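Local coordinates for protein beta-lactamase/D-alanine Carboxypeptidase (Yersinia pestis, PDB 3RJU) that probably acts as a serine beta-lactamase or D-alanine carboxypeptidase of the penicillin-binding protein family, hydrolysing beta-lactams or removing terminal D-alanine from peptidoglycan peptides, at residues I9-A14 against V37-G42; K65-E70 against Q237-Q242; R120-G125 against D138-W143; R207-V212 against V326-Q331. All coordinates share one frame; numbering follows the deposited sequence.

Contact 1 of 4, residues I9-A14 against V37-G42; sequences IVDQYA and VNRSFG
V10, D11 and A14 of the N-terminal helix lie against V37, R39 and F41 of strand 35-42, an outermost strand of the antiparallel sheet in this alpha/beta sandwich. The two segments run nearly parallel, crossing at -24° with axes 9.9 Å apart, so residues on one flank of the helix meet every second residue of the strand. At one end two compact valines meet tip to tip, V10 CG1 lying 3.8 Å from V37 CG1. At the other, small A14 lets the larger F41 come close: A14 CB stands at the edge of the ring, near its plane, 3.6 Å from F41 CZ. Between them R39 packs its aliphatic CG against V10 and A14, which suits a long residue with an apolar stem. A bend at chi2 (-64°) turns CD away from an extended course, and the guanidinium grips D11 side-on with two nitrogens. R39 NE reaches D11 OD1 at 2.9 Å, on its syn lone pair, while R39 NH2 meets the same D11 OD1 at 3.1 Å. V37 CG1 covers one guanidinium face toward its rim, and R39 NH1 donates to N38 O at 2.9 Å, which helps fix the rotation of the group.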
loop_
_atom_site.group_PDB
_atom_site.type_symbol
_atom_site.label_atom_id
_atom_site.label_comp_id
_atom_site.label_asym_id
_atom_site.label_seq_id
_atom_site.Cartn_x
_atom_site.Cartn_y
_atom_site.Cartn_z
ATOM N N ILE A 9 7.725 25.364 2.247
ATOM C CA ILE A 9 8.447 24.206 2.750
ATOM C C ILE A 9 8.394 23.067 1.724
ATOM O O ILE A 9 9.414 22.418 1.429
ATOM C CB ILE A 9 7.895 23.759 4.116
ATOM C CG1 ILE A 9 8.200 24.817 5.189
ATOM C CG2 ILE A 9 8.477 22.382 4.511
ATOM C CD1 ILE A 9 7.428 24.624 6.510
ATOM N N VAL A 10 7.219 22.834 1.150
ATOM C CA VAL A 10 7.116 21.814 0.116
ATOM C C VAL A 10 8.083 22.117 -1.031
ATOM O O VAL A 10 8.768 21.216 -1.534
ATOM C CB VAL A 10 5.667 21.654 -0.395
ATOM C CG1 VAL A 10 5.613 20.718 -1.606
ATOM C CG2 VAL A 10 4.766 21.109 0.730
ATOM N N ASP A 11 8.146 23.388 -1.422
ATOM C CA ASP A 11 9.049 23.800 -2.498
ATOM C C ASP A 11 10.534 23.631 -2.180
ATOM O O ASP A 11 11.353 23.575 -3.090
ATOM C CB ASP A 11 8.789 25.253 -2.883
ATOM C CG ASP A 11 7.486 25.431 -3.619
ATOM O OD1 ASP A 11 6.961 24.434 -4.169
ATOM O OD2 ASP A 11 7.000 26.580 -3.651
ATOM N N GLN A 12 10.886 23.597 -0.902
ATOM C CA GLN A 12 12.264 23.305 -0.513
ATOM C C GLN A 12 12.685 21.880 -0.889
ATOM O O GLN A 12 13.879 21.602 -1.024
ATOM C CB GLN A 12 12.453 23.504 0.993
ATOM C CG GLN A 12 12.331 24.931 1.482
ATOM C CD GLN A 12 12.249 24.976 3.007
ATOM O OE1 GLN A 12 12.572 23.997 3.679
ATOM N NE2 GLN A 12 11.795 26.090 3.548
ATOM N N TYR A 13 11.708 20.985 -1.061
ATOM C CA TYR A 13 11.981 19.559 -1.244
ATOM C C TYR A 13 11.522 18.968 -2.556
ATOM O O TYR A 13 12.138 18.025 -3.047
ATOM C CB TYR A 13 11.357 18.729 -0.101
ATOM C CG TYR A 13 12.119 18.932 1.186
ATOM C CD1 TYR A 13 13.207 18.134 1.494
ATOM C CD2 TYR A 13 11.786 19.970 2.062
ATOM C CE1 TYR A 13 13.934 18.327 2.635
ATOM C CE2 TYR A 13 12.520 20.172 3.238
ATOM C CZ TYR A 13 13.591 19.338 3.507
ATOM O OH TYR A 13 14.335 19.530 4.643
ATOM N N ALA A 14 10.422 19.479 -3.100
ATOM C CA ALA A 14 9.729 18.758 -4.177
ATOM C C ALA A 14 10.608 18.535 -5.411
ATOM O O ALA A 14 10.721 17.416 -5.921
ATOM C CB ALA A 14 8.432 19.471 -4.569
ATOM N N VAL A 37 -1.155 20.799 -0.736
ATOM C CA VAL A 37 -0.170 21.289 -1.696
ATOM C C VAL A 37 0.120 20.156 -2.666
ATOM O O VAL A 37 0.487 19.052 -2.263
ATOM C CB VAL A 37 1.140 21.750 -1.014
ATOM C CG1 VAL A 37 2.137 22.283 -2.057
ATOM C CG2 VAL A 37 0.852 22.829 0.031
ATOM N N ASN A 38 -0.104 20.423 -3.949
ATOM C CA ASN A 38 0.164 19.468 -5.011
ATOM C C ASN A 38 1.299 19.959 -5.890
ATOM O O ASN A 38 1.341 21.144 -6.225
ATOM C CB ASN A 38 -1.078 19.272 -5.877
ATOM C CG ASN A 38 -2.155 18.494 -5.173
ATOM O OD1 ASN A 38 -1.990 17.307 -4.901
ATOM N ND2 ASN A 38 -3.271 19.146 -4.884
ATOM N N ARG A 39 2.206 19.061 -6.263
ATOM C CA ARG A 39 3.257 19.398 -7.220
ATOM C C ARG A 39 3.361 18.256 -8.222
ATOM O O ARG A 39 3.192 17.080 -7.866
ATOM C CB ARG A 39 4.616 19.612 -6.529
ATOM C CG ARG A 39 4.661 20.773 -5.543
ATOM C CD ARG A 39 4.444 22.108 -6.237
ATOM N NE ARG A 39 4.629 23.227 -5.314
ATOM C CZ ARG A 39 3.637 23.962 -4.833
ATOM N NH1 ARG A 39 2.392 23.705 -5.207
ATOM N NH2 ARG A 39 3.893 24.969 -4.003
ATOM N N SER A 40 3.605 18.608 -9.478
ATOM C CA SER A 40 3.805 17.631 -10.531
ATOM C C SER A 40 5.045 18.023 -11.321
ATOM O O SER A 40 5.276 19.210 -11.578
ATOM C CB SER A 40 2.609 17.598 -11.489
ATOM O OG SER A 40 1.419 17.273 -10.803
ATOM N N PHE A 41 5.835 17.032 -11.712
ATOM C CA PHE A 41 7.062 17.285 -12.454
ATOM C C PHE A 41 7.256 16.261 -13.550
ATOM O O PHE A 41 6.777 15.124 -13.451
ATOM C CB PHE A 41 8.274 17.169 -11.534
ATOM C CG PHE A 41 8.245 18.095 -10.367
ATOM C CD1 PHE A 41 8.731 19.379 -10.472
ATOM C CD2 PHE A 41 7.760 17.658 -9.135
ATOM C CE1 PHE A 41 8.705 20.239 -9.373
ATOM C CE2 PHE A 41 7.736 18.507 -8.046
ATOM C CZ PHE A 41 8.212 19.800 -8.168
ATOM N N GLY A 42 8.020 16.645 -14.569
ATOM C CA GLY A 42 8.428 15.693 -15.579
ATOM C C GLY A 42 7.342 15.382 -16.582
ATOM O O GLY A 42 6.554 16.252 -16.953
#

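Contact 2 of 4, residues K65-E70 against Q237-Q242; sequences KLMTSE and QHWMQQ
W239 is the broad surface here, with M67 over a face of its indole, E70 at its N-H edge and L66 near the far corner of the six-membered ring. Its CG stands anti to the backbone N, starting the indole toward helix 64-77. M67, a selenomethionine, has an extended chain that crosses the indole obliquely; its CE lies 3.8 Å from the centroid of the W239 five-membered ring and only 6° off the normal, a CH-pi contact, and SE follows behind over the same face as a Met-aromatic contact. The helix starts just after S62 of what is probably an SxxK motif, as in serine beta-lactamases and penicillin-binding proteins, and K65 NZ leads away from W239 to S62 OG, Y159 OH and N161 OD1. E70 slides past the indole in the opposite direction, its carboxylate plane turned 53° from the ring. W239 NE1 donates to the syn lone pair of E70 OE1 at 2.8 Å, a bond bent to 145°, so the one polar atom of a buried indole is satisfied. The acid's other oxygen, OE2, makes salt bridges with K74 and K252, which probably favour its charged form. In one of its two conformers, Q242 brings NE2 over the face opposite M67, toward the rim, and donates to W239 O. L66 crosses the ring at about a right angle, with its CB 3.6 Å from W239 CH2.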
loop_
_atom_site.group_PDB
_atom_site.type_symbol
_atom_site.label_atom_id
_atom_site.label_comp_id
_atom_site.label_asym_id
_atom_site.label_seq_id
_atom_site.Cartn_x
_atom_site.Cartn_y
_atom_site.Cartn_z
ATOM N N LYS A 65 -1.936 -2.720 -0.143
ATOM C CA LYS A 65 -2.042 -3.494 1.104
ATOM C C LYS A 65 -2.733 -2.715 2.219
ATOM O O LYS A 65 -3.435 -3.308 3.041
ATOM C CB LYS A 65 -0.658 -3.925 1.572
ATOM C CG LYS A 65 0.015 -4.923 0.638
ATOM C CD LYS A 65 1.336 -5.410 1.201
ATOM C CE LYS A 65 1.952 -6.535 0.367
ATOM N NZ LYS A 65 2.333 -6.079 -1.014
ATOM N N LEU A 66 -2.550 -1.396 2.249
ATOM C CA LEU A 66 -3.237 -0.567 3.264
ATOM C C LEU A 66 -4.747 -0.605 3.081
ATOM O O LEU A 66 -5.509 -0.551 4.047
ATOM C CB LEU A 66 -2.754 0.887 3.207
ATOM C CG LEU A 66 -1.234 1.091 3.331
ATOM C CD1 LEU A 66 -0.936 2.595 3.332
ATOM C CD2 LEU A 66 -0.722 0.409 4.598
HETATM N N MSE A 67 -5.182 -0.692 1.832
HETATM C CA MSE A 67 -6.613 -0.805 1.554
HETATM C C MSE A 67 -7.151 -2.205 1.887
HETATM O O MSE A 67 -8.272 -2.340 2.362
HETATM C CB MSE A 67 -6.907 -0.413 0.099
HETATM C CG MSE A 67 -6.557 1.051 -0.163
HETATM SE SE MSE A 67 -6.962 1.678 -1.927
HETATM C CE MSE A 67 -6.043 3.416 -1.829
ATOM N N THR A 68 -6.367 -3.242 1.627
ATOM C CA THR A 68 -6.774 -4.590 2.033
ATOM C C THR A 68 -6.954 -4.638 3.543
ATOM O O THR A 68 -7.963 -5.136 4.036
ATOM C CB THR A 68 -5.741 -5.626 1.608
ATOM O OG1 THR A 68 -5.382 -5.365 0.239
ATOM C CG2 THR A 68 -6.306 -7.041 1.740
ATOM N N SER A 69 -5.988 -4.110 4.288
ATOM C CA SER A 69 -6.145 -4.058 5.748
ATOM C C SER A 69 -7.305 -3.169 6.187
ATOM O O SER A 69 -8.001 -3.479 7.164
ATOM C CB SER A 69 -4.831 -3.659 6.426
ATOM O OG SER A 69 -3.975 -4.798 6.465
ATOM N N GLU A 70 -7.534 -2.072 5.461
ATOM C CA GLU A 70 -8.687 -1.216 5.742
ATOM C C GLU A 70 -9.993 -2.009 5.646
ATOM O O GLU A 70 -10.851 -1.944 6.530
ATOM C CB GLU A 70 -8.756 -0.028 4.764
ATOM C CG GLU A 70 -10.067 0.773 4.927
ATOM C CD GLU A 70 -10.131 2.070 4.160
ATOM O OE1 GLU A 70 -9.288 2.279 3.309
ATOM O OE2 GLU A 70 -11.076 2.872 4.394
ATOM N N GLN A 237 -5.249 11.611 -2.690
ATOM C CA GLN A 237 -5.399 12.712 -1.741
ATOM C C GLN A 237 -6.628 12.469 -0.847
ATOM O O GLN A 237 -6.567 12.600 0.380
ATOM C CB GLN A 237 -5.555 14.061 -2.452
ATOM C CG GLN A 237 -5.757 15.217 -1.500
ATOM C CD GLN A 237 -6.326 16.455 -2.190
ATOM O OE1 GLN A 237 -5.992 16.742 -3.344
ATOM N NE2 GLN A 237 -7.191 17.190 -1.487
ATOM N N HIS A 238 -7.755 12.136 -1.472
ATOM C CA HIS A 238 -8.990 11.915 -0.729
ATOM C C HIS A 238 -8.868 10.745 0.247
ATOM O O HIS A 238 -9.357 10.832 1.376
ATOM C CB HIS A 238 -10.174 11.724 -1.686
ATOM C CG HIS A 238 -10.457 12.927 -2.530
ATOM N ND1 HIS A 238 -10.630 14.183 -1.990
ATOM C CD2 HIS A 238 -10.583 13.073 -3.870
ATOM C CE1 HIS A 238 -10.851 15.054 -2.960
ATOM N NE2 HIS A 238 -10.826 14.405 -4.113
ATOM N N TRP A 239 -8.197 9.673 -0.174
ATOM C CA TRP A 239 -8.002 8.513 0.689
ATOM C C TRP A 239 -7.134 8.872 1.889
ATOM O O TRP A 239 -7.465 8.565 3.044
ATOM C CB TRP A 239 -7.373 7.345 -0.084
ATOM C CG TRP A 239 -7.400 6.077 0.696
ATOM C CD1 TRP A 239 -8.454 5.235 0.820
ATOM C CD2 TRP A 239 -6.337 5.513 1.476
ATOM N NE1 TRP A 239 -8.125 4.176 1.639
ATOM C CE2 TRP A 239 -6.827 4.316 2.047
ATOM C CE3 TRP A 239 -5.017 5.893 1.735
ATOM C CZ2 TRP A 239 -6.047 3.499 2.874
ATOM C CZ3 TRP A 239 -4.244 5.089 2.562
ATOM C CH2 TRP A 239 -4.763 3.900 3.114
HETATM N N MSE A 240 -6.022 9.542 1.619
HETATM C CA MSE A 240 -5.083 9.872 2.677
HETATM C C MSE A 240 -5.729 10.835 3.690
HETATM O O MSE A 240 -5.459 10.759 4.891
HETATM C CB MSE A 240 -3.822 10.491 2.065
HETATM C CG MSE A 240 -2.764 10.795 3.094
HETATM SE SE MSE A 240 -0.998 11.142 2.325
HETATM C CE MSE A 240 -1.393 12.834 1.447
ATOM N N GLN A 241 -6.584 11.731 3.206
ATOM C CA GLN A 241 -7.216 12.745 4.057
ATOM C C GLN A 241 -7.999 12.124 5.215
ATOM O O GLN A 241 -8.121 12.730 6.280
ATOM C CB GLN A 241 -8.148 13.648 3.221
ATOM C CG GLN A 241 -8.845 14.781 4.020
ATOM C CD GLN A 241 -7.868 15.803 4.541
ATOM O OE1 GLN A 241 -7.413 16.667 3.795
ATOM N NE2 GLN A 241 -7.504 15.688 5.818
ATOM N N GLN A 242 -8.543 10.922 5.025
ATOM C CA GLN A 242 -9.369 10.333 6.090
ATOM C C GLN A 242 -8.576 9.974 7.349
ATOM O O GLN A 242 -9.167 9.727 8.401
ATOM C CB GLN A 242 -10.254 9.148 5.640
ATOM C CG GLN A 242 -9.981 8.530 4.286
ATOM C CD GLN A 242 -10.167 7.010 4.270
ATOM O OE1 GLN A 242 -11.226 6.468 4.624
ATOM N NE2 GLN A 242 -9.138 6.323 3.865
#

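Contact 3 of 4, residues R120-G125 against D138-W143; sequences REQPGG and DNRWQW
Q122 and P123 lie together against one side of the W143 indole. The Q122 chain is extended, CG anti to the backbone N (chi1 -175°), and runs past the tryptophan in the opposite direction; its CG sits over the face, 4.0 Å from the centroid of the W143 five-membered ring, as a CH-pi contact. The amide beyond is only 22° from parallel to the ring and fits beside the start of the side chain, Q122 NE2 lying 3.3 Å from W143 CB. P123, a rigid apolar ring, crosses W143 at about a right angle and brings CG to 3.3 Å from W143 NE1. On the other branch Q122 OE1 settles 3.3 Å from R140 CA. A water donates to N139 O at 2.9 Å and accepts a weak bond from Q122 NE2, linking the amide to the helix. Further out, R140 ties the helix to D169 by a salt bridge and bonds to A222 O, while N139 OD1 takes the N-H of T136 just before the helix. In the loop, E121 bonds to N161, part of what looks like the YxN-type motif of the penicillin-binding protein fold, and the Q122-W143 packing joins this loop, bordering the probable active site, to helix 137-144.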
loop_
_atom_site.group_PDB
_atom_site.type_symbol
_atom_site.label_atom_id
_atom_site.label_comp_id
_atom_site.label_asym_id
_atom_site.label_seq_id
_atom_site.Cartn_x
_atom_site.Cartn_y
_atom_site.Cartn_z
ATOM N N ARG A 120 7.071 -14.982 0.065
ATOM C CA ARG A 120 6.758 -13.663 -0.462
ATOM C C ARG A 120 5.872 -13.770 -1.707
ATOM O O ARG A 120 4.908 -13.015 -1.856
ATOM C CB ARG A 120 8.052 -12.916 -0.764
ATOM C CG ARG A 120 7.888 -11.587 -1.472
ATOM C CD ARG A 120 9.244 -10.931 -1.652
ATOM N NE ARG A 120 9.096 -9.751 -2.484
ATOM C CZ ARG A 120 9.342 -8.504 -2.100
ATOM N NH1 ARG A 120 9.810 -8.239 -0.881
ATOM N NH2 ARG A 120 9.132 -7.519 -2.963
ATOM N N GLU A 121 6.220 -14.701 -2.600
ATOM C CA GLU A 121 5.395 -15.018 -3.766
ATOM C C GLU A 121 5.079 -16.510 -3.815
ATOM O O GLU A 121 5.834 -17.337 -3.318
ATOM C CB GLU A 121 6.103 -14.646 -5.069
ATOM C CG GLU A 121 6.469 -13.192 -5.182
ATOM C CD GLU A 121 5.316 -12.281 -5.556
ATOM O OE1 GLU A 121 4.202 -12.759 -5.858
ATOM O OE2 GLU A 121 5.536 -11.060 -5.560
ATOM N N GLN A 122 3.967 -16.861 -4.443
ATOM C CA GLN A 122 3.781 -18.252 -4.801
ATOM C C GLN A 122 4.958 -18.683 -5.670
ATOM O O GLN A 122 5.297 -18.010 -6.638
ATOM C CB GLN A 122 2.479 -18.441 -5.574
ATOM C CG GLN A 122 2.198 -19.912 -5.857
ATOM C CD GLN A 122 0.855 -20.115 -6.506
ATOM O OE1 GLN A 122 -0.080 -19.380 -6.225
ATOM N NE2 GLN A 122 0.748 -21.119 -7.372
ATOM N N PRO A 123 5.600 -19.808 -5.325
ATOM C CA PRO A 123 6.709 -20.295 -6.159
ATOM C C PRO A 123 6.220 -20.872 -7.483
ATOM O O PRO A 123 5.026 -21.153 -7.641
ATOM C CB PRO A 123 7.320 -21.412 -5.311
ATOM C CG PRO A 123 6.192 -21.870 -4.422
ATOM C CD PRO A 123 5.362 -20.649 -4.140
ATOM N N GLY A 124 7.141 -21.029 -8.429
ATOM C CA GLY A 124 6.893 -21.825 -9.614
ATOM C C GLY A 124 6.084 -21.181 -10.718
ATOM O O GLY A 124 5.472 -21.890 -11.525
ATOM N N GLY A 125 6.084 -19.853 -10.783
ATOM C CA GLY A 125 5.309 -19.165 -11.800
ATOM C C GLY A 125 6.075 -18.960 -13.091
ATOM O O GLY A 125 7.271 -19.253 -13.156
ATOM N N ASP A 138 -7.411 -18.836 -8.212
ATOM C CA ASP A 138 -7.420 -20.294 -8.321
ATOM C C ASP A 138 -6.006 -20.874 -8.201
ATOM O O ASP A 138 -5.822 -21.903 -7.559
ATOM C CB ASP A 138 -8.073 -20.765 -9.620
ATOM C CG ASP A 138 -9.581 -20.580 -9.621
ATOM O OD1 ASP A 138 -10.165 -20.331 -8.540
ATOM O OD2 ASP A 138 -10.185 -20.697 -10.714
ATOM N N ASN A 139 -5.011 -20.237 -8.821
ATOM C CA ASN A 139 -3.637 -20.735 -8.686
ATOM C C ASN A 139 -3.222 -20.774 -7.213
ATOM O O ASN A 139 -2.598 -21.742 -6.755
ATOM C CB ASN A 139 -2.616 -19.846 -9.402
ATOM C CG ASN A 139 -2.798 -19.787 -10.906
ATOM O OD1 ASN A 139 -2.452 -18.782 -11.518
ATOM N ND2 ASN A 139 -3.320 -20.855 -11.511
ATOM N N ARG A 140 -3.537 -19.704 -6.484
ATOM C CA ARG A 140 -3.129 -19.597 -5.081
ATOM C C ARG A 140 -3.667 -20.741 -4.240
ATOM O O ARG A 140 -2.938 -21.349 -3.446
ATOM C CB ARG A 140 -3.603 -18.276 -4.457
ATOM C CG ARG A 140 -2.849 -17.075 -4.926
ATOM C CD ARG A 140 -3.193 -15.882 -4.067
ATOM N NE ARG A 140 -4.519 -15.292 -4.263
ATOM C CZ ARG A 140 -4.831 -14.444 -5.246
ATOM N NH1 ARG A 140 -3.942 -14.152 -6.191
ATOM N NH2 ARG A 140 -6.039 -13.898 -5.303
ATOM N N TRP A 141 -4.955 -21.016 -4.393
ATOM C CA TRP A 141 -5.589 -22.029 -3.564
ATOM C C TRP A 141 -5.204 -23.445 -3.977
ATOM O O TRP A 141 -5.116 -24.325 -3.128
ATOM C CB TRP A 141 -7.102 -21.797 -3.469
ATOM C CG TRP A 141 -7.338 -20.590 -2.644
ATOM C CD1 TRP A 141 -7.357 -19.287 -3.075
ATOM C CD2 TRP A 141 -7.511 -20.544 -1.218
ATOM N NE1 TRP A 141 -7.550 -18.442 -2.007
ATOM C CE2 TRP A 141 -7.642 -19.184 -0.859
ATOM C CE3 TRP A 141 -7.558 -21.519 -0.212
ATOM C CZ2 TRP A 141 -7.850 -18.772 0.463
ATOM C CZ3 TRP A 141 -7.762 -21.110 1.103
ATOM C CH2 TRP A 141 -7.888 -19.749 1.429
ATOM N N GLN A 142 -4.925 -23.645 -5.264
ATOM C CA GLN A 142 -4.400 -24.917 -5.737
ATOM C C GLN A 142 -3.011 -25.181 -5.131
ATOM O O GLN A 142 -2.716 -26.294 -4.703
ATOM C CB GLN A 142 -4.368 -24.947 -7.269
ATOM C CG GLN A 142 -3.950 -26.275 -7.866
ATOM C CD GLN A 142 -4.857 -27.428 -7.443
ATOM O OE1 GLN A 142 -6.079 -27.270 -7.317
ATOM N NE2 GLN A 142 -4.253 -28.596 -7.208
ATOM N N TRP A 143 -2.176 -24.147 -5.064
ATOM C CA TRP A 143 -0.861 -24.263 -4.440
ATOM C C TRP A 143 -0.971 -24.442 -2.929
ATOM O O TRP A 143 -0.285 -25.268 -2.348
ATOM C CB TRP A 143 -0.003 -23.021 -4.736
ATOM C CG TRP A 143 1.311 -23.030 -4.005
ATOM C CD1 TRP A 143 2.482 -23.618 -4.423
ATOM C CD2 TRP A 143 1.596 -22.437 -2.724
ATOM N NE1 TRP A 143 3.475 -23.424 -3.479
ATOM C CE2 TRP A 143 2.958 -22.703 -2.432
ATOM C CE3 TRP A 143 0.836 -21.705 -1.801
ATOM C CZ2 TRP A 143 3.569 -22.275 -1.254
ATOM C CZ3 TRP A 143 1.452 -21.277 -0.620
ATOM C CH2 TRP A 143 2.808 -21.557 -0.366
HETATM O O HOH W 1 -1.260 -23.425 -8.703
#

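Contact 4 of 4, residues R207-V212 against V326-Q331; sequences RLMIGV and VVTRSQ
G211 and V212 pack most closely on T328 and R329, where the loop passes the end of strand 321-328. V212 N donates to R329 O at 2.8 Å in an almost straight bond (170°), and G211 CA comes within 3.6 Å of that same R329 O, an approach suited to a residue without a side chain. Next to it, T328 CG2 lies 3.7 Å from M209 CB, and the selenomethionine's chain, bent at chi3 (55°), returns CE toward T328. The threonine hydroxyl turns to polar partners, G25 N and a water that also donates to I210 O. The outer side is looser. V212 CG2 rests 3.7 Å from Q331 N, and V212 CG1 lies near Q331 OE1. A second water donates to V212 O and accepts from R329 NH2 at 2.9 Å, bridging the two chains, while R329 NH1 bonds to Q331 O and T333 O. Here the loop after helix 202-205, tied back to that helix by the C205-C217 disulfide, closes over one end of the central antiparallel sheet of a beta-lactamase-type fold.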
loop_
_atom_site.group_PDB
_atom_site.type_symbol
_atom_site.label_atom_id
_atom_site.label_comp_id
_atom_site.label_asym_id
_atom_site.label_seq_id
_atom_site.Cartn_x
_atom_site.Cartn_y
_atom_site.Cartn_z
ATOM N N ARG A 207 -4.520 7.227 -19.721
ATOM C CA ARG A 207 -3.960 8.190 -18.768
ATOM C C ARG A 207 -2.871 7.600 -17.883
ATOM O O ARG A 207 -2.287 8.313 -17.066
ATOM C CB ARG A 207 -5.069 8.805 -17.897
ATOM C CG ARG A 207 -6.067 9.645 -18.691
ATOM C CD ARG A 207 -7.106 10.290 -17.765
ATOM N NE ARG A 207 -8.277 9.440 -17.527
ATOM C CZ ARG A 207 -8.713 9.053 -16.332
ATOM N NH1 ARG A 207 -8.069 9.409 -15.226
ATOM N NH2 ARG A 207 -9.816 8.316 -16.244
ATOM N N LEU A 208 -2.577 6.311 -18.049
ATOM C CA LEU A 208 -1.560 5.657 -17.210
ATOM C C LEU A 208 -0.173 6.186 -17.582
ATOM O O LEU A 208 0.210 6.209 -18.774
ATOM C CB LEU A 208 -1.613 4.133 -17.363
ATOM C CG LEU A 208 -0.671 3.340 -16.447
ATOM C CD1 LEU A 208 -1.084 3.472 -14.974
ATOM C CD2 LEU A 208 -0.599 1.878 -16.866
HETATM N N MSE A 209 0.546 6.680 -16.577
HETATM C CA MSE A 209 1.902 7.179 -16.776
HETATM C C MSE A 209 2.813 6.001 -17.108
HETATM O O MSE A 209 2.510 4.854 -16.755
HETATM C CB MSE A 209 2.393 7.899 -15.516
HETATM C CG MSE A 209 1.517 9.100 -15.113
HETATM SE SE MSE A 209 2.127 9.851 -13.431
HETATM C CE MSE A 209 4.004 10.208 -13.854
ATOM N N ILE A 210 3.928 6.295 -17.776
ATOM C CA ILE A 210 4.838 5.288 -18.284
ATOM C C ILE A 210 6.274 5.629 -17.896
ATOM O O ILE A 210 6.728 6.758 -18.083
ATOM C CB ILE A 210 4.744 5.187 -19.819
ATOM C CG1 ILE A 210 3.362 4.647 -20.227
ATOM C CG2 ILE A 210 5.850 4.308 -20.370
ATOM C CD1 ILE A 210 3.067 4.724 -21.732
ATOM N N GLY A 211 6.982 4.649 -17.351
ATOM C CA GLY A 211 8.410 4.785 -17.113
ATOM C C GLY A 211 9.119 3.506 -17.519
ATOM O O GLY A 211 8.546 2.665 -18.218
ATOM N N VAL A 212 10.350 3.341 -17.061
ATOM C CA VAL A 212 11.121 2.145 -17.366
ATOM C C VAL A 212 10.531 0.965 -16.603
ATOM O O VAL A 212 10.206 1.077 -15.419
ATOM C CB VAL A 212 12.610 2.340 -17.004
ATOM C CG1 VAL A 212 13.395 1.037 -17.144
ATOM C CG2 VAL A 212 13.215 3.435 -17.889
ATOM N N VAL A 326 4.317 9.651 -5.985
ATOM C CA VAL A 326 4.373 8.608 -6.989
ATOM C C VAL A 326 5.382 9.058 -8.046
ATOM O O VAL A 326 5.378 10.231 -8.483
ATOM C CB VAL A 326 2.988 8.294 -7.643
ATOM C CG1 VAL A 326 2.301 9.562 -8.176
ATOM C CG2 VAL A 326 3.173 7.252 -8.759
ATOM N N VAL A 327 6.261 8.144 -8.424
ATOM C CA VAL A 327 7.266 8.410 -9.443
ATOM C C VAL A 327 7.255 7.288 -10.463
ATOM O O VAL A 327 7.123 6.119 -10.111
ATOM C CB VAL A 327 8.679 8.508 -8.770
ATOM C CG1 VAL A 327 9.822 8.125 -9.728
ATOM C CG2 VAL A 327 8.897 9.884 -8.132
ATOM N N THR A 328 7.364 7.631 -11.739
ATOM C CA THR A 328 7.700 6.634 -12.739
ATOM C C THR A 328 9.237 6.553 -12.886
ATOM O O THR A 328 9.929 7.573 -12.997
ATOM C CB THR A 328 7.038 6.952 -14.083
ATOM O OG1 THR A 328 7.176 8.355 -14.339
ATOM C CG2 THR A 328 5.554 6.594 -14.064
ATOM N N ARG A 329 9.771 5.336 -12.851
ATOM C CA ARG A 329 11.220 5.121 -12.798
ATOM C C ARG A 329 11.928 5.463 -14.106
ATOM O O ARG A 329 11.411 5.201 -15.184
ATOM C CB ARG A 329 11.522 3.649 -12.495
ATOM C CG ARG A 329 11.054 3.170 -11.112
ATOM C CD ARG A 329 11.673 1.797 -10.821
ATOM N NE ARG A 329 13.117 1.917 -10.638
ATOM C CZ ARG A 329 14.036 1.531 -11.531
ATOM N NH1 ARG A 329 15.329 1.718 -11.284
ATOM N NH2 ARG A 329 13.675 0.967 -12.678
ATOM N N SER A 330 13.130 6.019 -14.008
ATOM C CA SER A 330 14.090 5.821 -15.083
ATOM C C SER A 330 15.032 4.684 -14.670
ATOM O O SER A 330 14.942 4.160 -13.548
ATOM C CB SER A 330 14.889 7.099 -15.352
ATOM O OG SER A 330 15.734 7.389 -14.260
ATOM N N GLN A 331 15.946 4.295 -15.555
ATOM C CA GLN A 331 16.840 3.195 -15.233
ATOM C C GLN A 331 17.616 3.414 -13.917
ATOM O O GLN A 331 17.813 2.470 -13.146
ATOM C CB GLN A 331 17.807 2.935 -16.395
ATOM C CG GLN A 331 18.793 1.814 -16.141
ATOM C CD GLN A 331 18.143 0.447 -15.941
ATOM O OE1 GLN A 331 17.053 0.157 -16.468
ATOM N NE2 GLN A 331 18.823 -0.412 -15.177
HETATM O O HOH W 2 5.797 8.928 -16.567
HETATM O O HOH W 3 11.312 -0.459 -13.472
#

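How the contacts relate
Contacts 1 and 4 both reach the large antiparallel sheet, the first on its outermost strand 35-42, the second at the end of strand 321-328; their centres are about 17 Å apart. Contact 2 is the most central, its centre about 8 Å from the chain's centre, and touches contact 1 where N38 packs on Q237. Contact 3, in the helical part, has its centre about 41 Å from that of contact 1, across the chain's centre. Along the sequence contact 1 closes first, contact 3 is nested within the loop closed by contact 2, and contacts 2 and 4 interleave. Contact 2 thus joins distant parts of the chain beside the probable catalytic pocket, which contact 3's loop approaches.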